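PDB 1XPJ: hypothetical protein from Vibrio cholerae, which is of unknown function but belongs to the haloacid dehalogenase-like family, consistent with a hydrolase, possibly linked to capsular polysaccharide biosynthesis. Local coordinates for residues K3-A15 / V23-E35. Residues are numbered along the deposited sequence; the frame is centred on the assembly and turned at random.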
loop_
_atom_site.group_PDB
_atom_site.type_symbol
_atom_site.label_atom_id
_atom_site.label_comp_id
_atom_site.label_asym_id
_atom_site.label_seq_id
_atom_site.Cartn_x
_atom_site.Cartn_y
_atom_site.Cartn_z
ATOM N N LYS A 3 -18.704 -5.482 -4.985
ATOM C CA LYS A 3 -17.845 -4.559 -5.718
ATOM C C LYS A 3 -17.442 -5.130 -7.083
ATOM O O LYS A 3 -17.177 -6.328 -7.219
ATOM C CB LYS A 3 -16.552 -4.265 -4.924
ATOM C CG LYS A 3 -16.707 -3.356 -3.709
ATOM C CD LYS A 3 -15.341 -2.808 -3.276
ATOM C CE LYS A 3 -14.962 -3.222 -1.862
ATOM N NZ LYS A 3 -14.433 -2.084 -1.046
ATOM N N LEU A 4 -17.386 -4.258 -8.082
ATOM C CA LEU A 4 -16.636 -4.543 -9.281
ATOM C C LEU A 4 -15.289 -3.873 -9.121
ATOM O O LEU A 4 -15.203 -2.679 -8.779
ATOM C CB LEU A 4 -17.335 -4.020 -10.533
ATOM C CG LEU A 4 -18.734 -4.543 -10.848
ATOM C CD1 LEU A 4 -19.224 -3.990 -12.183
ATOM C CD2 LEU A 4 -18.776 -6.090 -10.816
ATOM N N ILE A 5 -14.239 -4.663 -9.351
ATOM C CA ILE A 5 -12.885 -4.156 -9.422
ATOM C C ILE A 5 -12.510 -4.080 -10.908
ATOM O O ILE A 5 -12.366 -5.109 -11.592
ATOM C CB ILE A 5 -11.925 -5.055 -8.594
ATOM C CG1 ILE A 5 -12.542 -5.393 -7.229
ATOM C CG2 ILE A 5 -10.534 -4.409 -8.438
ATOM C CD1 ILE A 5 -12.858 -4.184 -6.347
ATOM N N VAL A 6 -12.358 -2.848 -11.394
ATOM C CA VAL A 6 -12.264 -2.578 -12.824
ATOM C C VAL A 6 -10.928 -1.959 -13.204
ATOM O O VAL A 6 -10.555 -0.881 -12.699
ATOM C CB VAL A 6 -13.370 -1.596 -13.280
ATOM C CG1 VAL A 6 -13.422 -1.516 -14.807
ATOM C CG2 VAL A 6 -14.734 -1.989 -12.674
ATOM N N ASP A 7 -10.221 -2.634 -14.102
ATOM C CA ASP A 7 -8.983 -2.127 -14.675
ATOM C C ASP A 7 -9.319 -0.887 -15.529
ATOM O O ASP A 7 -10.487 -0.668 -15.887
ATOM C CB ASP A 7 -8.361 -3.235 -15.520
ATOM C CG ASP A 7 -6.956 -2.918 -15.995
ATOM O OD1 ASP A 7 -6.156 -2.334 -15.243
ATOM O OD2 ASP A 7 -6.554 -3.251 -17.133
ATOM N N LEU A 8 -8.317 -0.067 -15.853
ATOM C CA LEU A 8 -8.608 1.170 -16.561
ATOM C C LEU A 8 -8.221 1.077 -18.034
ATOM O O LEU A 8 -9.105 1.111 -18.888
ATOM C CB LEU A 8 -7.932 2.352 -15.857
ATOM C CG LEU A 8 -7.913 3.761 -16.451
ATOM C CD1 LEU A 8 -9.314 4.318 -16.674
ATOM C CD2 LEU A 8 -7.131 4.657 -15.491
ATOM N N ASP A 9 -6.917 0.958 -18.316
ATOM C CA ASP A 9 -6.395 0.926 -19.676
ATOM C C ASP A 9 -6.689 -0.404 -20.374
ATOM O O ASP A 9 -6.234 -1.461 -19.934
ATOM C CB ASP A 9 -4.879 1.194 -19.681
ATOM C CG ASP A 9 -4.516 2.568 -19.116
ATOM O OD1 ASP A 9 -4.981 3.584 -19.655
ATOM O OD2 ASP A 9 -3.770 2.735 -18.134
ATOM N N GLY A 10 -7.439 -0.347 -21.468
ATOM C CA GLY A 10 -7.806 -1.542 -22.202
ATOM C C GLY A 10 -9.159 -2.104 -21.798
ATOM O O GLY A 10 -9.728 -2.918 -22.523
ATOM N N THR A 11 -9.666 -1.674 -20.642
ATOM C CA THR A 11 -10.962 -2.134 -20.149
ATOM C C THR A 11 -11.968 -1.020 -20.304
ATOM O O THR A 11 -13.019 -1.215 -20.907
ATOM C CB THR A 11 -10.861 -2.545 -18.659
ATOM O OG1 THR A 11 -10.156 -3.780 -18.569
ATOM C CG2 THR A 11 -12.238 -2.886 -18.066
ATOM N N LEU A 12 -11.645 0.149 -19.754
ATOM C CA LEU A 12 -12.484 1.325 -19.936
ATOM C C LEU A 12 -12.022 2.170 -21.135
ATOM O O LEU A 12 -12.761 3.041 -21.592
ATOM C CB LEU A 12 -12.519 2.153 -18.652
ATOM C CG LEU A 12 -13.617 1.874 -17.620
ATOM C CD1 LEU A 12 -14.239 0.496 -17.771
ATOM C CD2 LEU A 12 -13.102 2.070 -16.199
ATOM N N THR A 13 -10.813 1.891 -21.642
ATOM C CA THR A 13 -10.231 2.630 -22.767
ATOM C C THR A 13 -9.885 1.711 -23.946
ATOM O O THR A 13 -9.642 0.511 -23.761
ATOM C CB THR A 13 -8.964 3.480 -22.347
ATOM O OG1 THR A 13 -7.779 2.676 -22.421
ATOM C CG2 THR A 13 -9.009 3.937 -20.877
ATOM N N GLN A 14 -9.860 2.290 -25.147
ATOM C CA GLN A 14 -9.495 1.568 -26.355
ATOM C C GLN A 14 -7.986 1.520 -26.545
ATOM O O GLN A 14 -7.490 0.949 -27.529
ATOM C CB GLN A 14 -10.145 2.222 -27.576
ATOM C CG GLN A 14 -11.662 2.137 -27.578
ATOM C CD GLN A 14 -12.304 2.754 -28.802
ATOM O OE1 GLN A 14 -11.671 2.895 -29.846
ATOM N NE2 GLN A 14 -13.570 3.118 -28.677
ATOM N N ALA A 15 -7.261 2.153 -25.621
ATOM C CA ALA A 15 -5.800 2.196 -25.659
ATOM C C ALA A 15 -5.228 2.582 -27.024
ATOM O O ALA A 15 -4.244 2.012 -27.458
ATOM C CB ALA A 15 -5.211 0.850 -25.196
ATOM N N VAL A 23 -7.445 9.689 -24.556
ATOM C CA VAL A 23 -7.753 8.320 -25.051
ATOM C C VAL A 23 -9.295 8.028 -25.219
ATOM O O VAL A 23 -10.173 8.535 -24.539
ATOM C CB VAL A 23 -6.981 7.371 -24.108
ATOM C CG1 VAL A 23 -7.759 7.073 -22.854
ATOM C CG2 VAL A 23 -6.613 6.076 -24.792
ATOM N N LEU A 24 -9.650 7.231 -26.269
ATOM C CA LEU A 24 -11.052 6.936 -26.524
ATOM C C LEU A 24 -11.604 5.877 -25.538
ATOM O O LEU A 24 -10.906 4.983 -25.135
ATOM C CB LEU A 24 -11.201 6.380 -27.926
ATOM C CG LEU A 24 -10.897 7.367 -29.058
ATOM C CD1 LEU A 24 -10.971 6.747 -30.461
ATOM C CD2 LEU A 24 -11.868 8.552 -29.075
ATOM N N PRO A 25 -12.835 6.257 -25.158
ATOM C CA PRO A 25 -13.685 5.375 -24.329
ATOM C C PRO A 25 -14.215 4.109 -25.059
ATOM O O PRO A 25 -14.600 4.159 -26.215
ATOM C CB PRO A 25 -14.855 6.215 -23.842
ATOM C CG PRO A 25 -14.999 7.345 -24.867
ATOM C CD PRO A 25 -13.573 7.478 -25.456
ATOM N N ARG A 26 -14.232 2.985 -24.303
ATOM C CA ARG A 26 -15.022 1.792 -24.584
ATOM C C ARG A 26 -16.409 1.939 -24.002
ATOM O O ARG A 26 -16.626 1.725 -22.825
ATOM C CB ARG A 26 -14.336 0.551 -23.994
ATOM C CG ARG A 26 -13.102 0.122 -24.704
ATOM C CD ARG A 26 -12.674 -1.295 -24.308
ATOM N NE ARG A 26 -13.573 -2.291 -24.899
ATOM C CZ ARG A 26 -13.225 -3.585 -24.776
ATOM N NH1 ARG A 26 -12.108 -3.916 -24.150
ATOM N NH2 ARG A 26 -14.034 -4.533 -25.256
ATOM N N LEU A 27 -17.270 2.467 -24.869
ATOM C CA LEU A 27 -18.634 2.871 -24.501
ATOM C C LEU A 27 -19.555 1.738 -24.034
ATOM O O LEU A 27 -20.344 1.915 -23.101
ATOM C CB LEU A 27 -19.303 3.642 -25.645
ATOM C CG LEU A 27 -18.723 5.002 -26.053
ATOM C CD1 LEU A 27 -19.288 5.419 -27.426
ATOM C CD2 LEU A 27 -18.944 6.102 -24.993
ATOM N N ASP A 28 -19.474 0.584 -24.685
ATOM C CA ASP A 28 -20.268 -0.569 -24.257
ATOM C C ASP A 28 -19.886 -1.020 -22.830
ATOM O O ASP A 28 -20.763 -1.317 -22.015
ATOM C CB ASP A 28 -20.169 -1.720 -25.268
ATOM C CG ASP A 28 -18.730 -2.170 -25.532
ATOM O OD1 ASP A 28 -17.774 -1.479 -25.122
ATOM O OD2 ASP A 28 -18.452 -3.213 -26.150
ATOM N N VAL A 29 -18.585 -1.032 -22.526
ATOM C CA VAL A 29 -18.103 -1.455 -21.201
ATOM C C VAL A 29 -18.570 -0.491 -20.114
ATOM O O VAL A 29 -19.094 -0.925 -19.084
ATOM C CB VAL A 29 -16.549 -1.614 -21.139
ATOM C CG1 VAL A 29 -16.083 -1.766 -19.703
ATOM C CG2 VAL A 29 -16.070 -2.806 -21.992
ATOM N N ILE A 30 -18.377 0.808 -20.349
ATOM C CA ILE A 30 -18.831 1.844 -19.416
ATOM C C ILE A 30 -20.350 1.810 -19.169
ATOM O O ILE A 30 -20.805 1.919 -18.021
ATOM C CB ILE A 30 -18.394 3.253 -19.889
ATOM C CG1 ILE A 30 -16.866 3.325 -20.045
ATOM C CG2 ILE A 30 -18.870 4.318 -18.905
ATOM C CD1 ILE A 30 -16.388 4.669 -20.568
ATOM N N GLU A 31 -21.125 1.658 -20.237
ATOM C CA GLU A 31 -22.583 1.550 -20.119
ATOM C C GLU A 31 -22.981 0.357 -19.232
ATOM O O GLU A 31 -23.917 0.446 -18.420
ATOM C CB GLU A 31 -23.233 1.457 -21.506
ATOM C CG GLU A 31 -24.766 1.488 -21.507
ATOM C CD GLU A 31 -25.365 2.795 -20.971
ATOM O OE1 GLU A 31 -24.717 3.860 -21.078
ATOM O OE2 GLU A 31 -26.498 2.756 -20.441
ATOM N N GLN A 32 -22.247 -0.744 -19.371
ATOM C CA GLN A 32 -22.494 -1.894 -18.515
ATOM C C GLN A 32 -22.170 -1.585 -17.034
ATOM O O GLN A 32 -22.886 -2.032 -16.140
ATOM C CB GLN A 32 -21.777 -3.139 -19.033
ATOM C CG GLN A 32 -22.257 -4.438 -18.390
ATOM C CD GLN A 32 -23.527 -5.000 -19.013
ATOM O OE1 GLN A 32 -24.551 -4.328 -19.061
ATOM N NE2 GLN A 32 -23.460 -6.236 -19.491
ATOM N N LEU A 33 -21.123 -0.796 -16.787
ATOM C CA LEU A 33 -20.796 -0.334 -15.433
ATOM C C LEU A 33 -21.971 0.425 -14.813
ATOM O O LEU A 33 -22.261 0.267 -13.625
ATOM C CB LEU A 33 -19.535 0.554 -15.436
ATOM C CG LEU A 33 -18.399 0.356 -14.442
ATOM C CD1 LEU A 33 -18.084 -1.117 -14.255
ATOM C CD2 LEU A 33 -17.169 1.100 -14.939
ATOM N N ARG A 34 -22.640 1.249 -15.619
ATOM C CA ARG A 34 -23.824 2.004 -15.174
ATOM C C ARG A 34 -24.985 1.087 -14.731
ATOM O O ARG A 34 -25.662 1.356 -13.726
ATOM C CB ARG A 34 -24.306 2.948 -16.285
ATOM C CG ARG A 34 -23.403 4.144 -16.552
ATOM C CD ARG A 34 -24.137 5.357 -17.107
ATOM N NE ARG A 34 -23.209 6.382 -17.581
ATOM C CZ ARG A 34 -22.827 6.530 -18.847
ATOM N NH1 ARG A 34 -23.288 5.723 -19.794
ATOM N NH2 ARG A 34 -21.974 7.490 -19.169
ATOM N N GLU A 35 -25.214 0.013 -15.487
ATOM C CA GLU A 35 -26.283 -0.936 -15.177
ATOM C C GLU A 35 -25.994 -1.682 -13.874
ATOM O O GLU A 35 -26.903 -1.903 -13.072
ATOM C CB GLU A 35 -26.488 -1.939 -16.315
ATOM C CG GLU A 35 -26.942 -1.298 -17.614
ATOM C CD GLU A 35 -28.280 -1.824 -18.099
ATOM O OE1 GLU A 35 -28.422 -2.017 -19.329
ATOM O OE2 GLU A 35 -29.193 -2.038 -17.263
#
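In the first beta-alpha-beta unit of a HAD-like fold, the loop after strand 3-6 is joined to the segment leading into helix 27-38 by a single backbone bridge, T13 against P25. Q14 N donates to L24 O (2.9 Å) and R26 N to L12 O (3.1 Å). R26, the N-cap residue, lays its aliphatic chain along the carbonyls of T11 and T13; a bend at chi3 (73°) turns the guanidinium aside so that NH1 meets G10 O, 3.1 Å away and in the guanidinium plane, while V29 CG2 lies over one face toward the rim. Q14, extended beyond CG, passes over L24 CB and gives NE2 to P25 O at 2.9 Å, with a bent N-H...O angle of 136°. Segment 3-15 carries D7, D9 and T11, consistent with the DxDx(T/V) pattern of HAD enzymes at a strand end; D9 is salt-bridged to R49. T13 OG1 accepts from G10 N and A15 N, the second closing an ST turn. Beneath the helix, L12 CD1, in one of two L12 conformers, lies against V29 CG1, the side chains crossing at about a right angle. L33 CD1 reaches L4 CD1 (3.7 Å) and V6 CG2 (3.8 Å), packing the helix on strand 3-6, where a parallel strand of a second subunit continues the sheet across the interface.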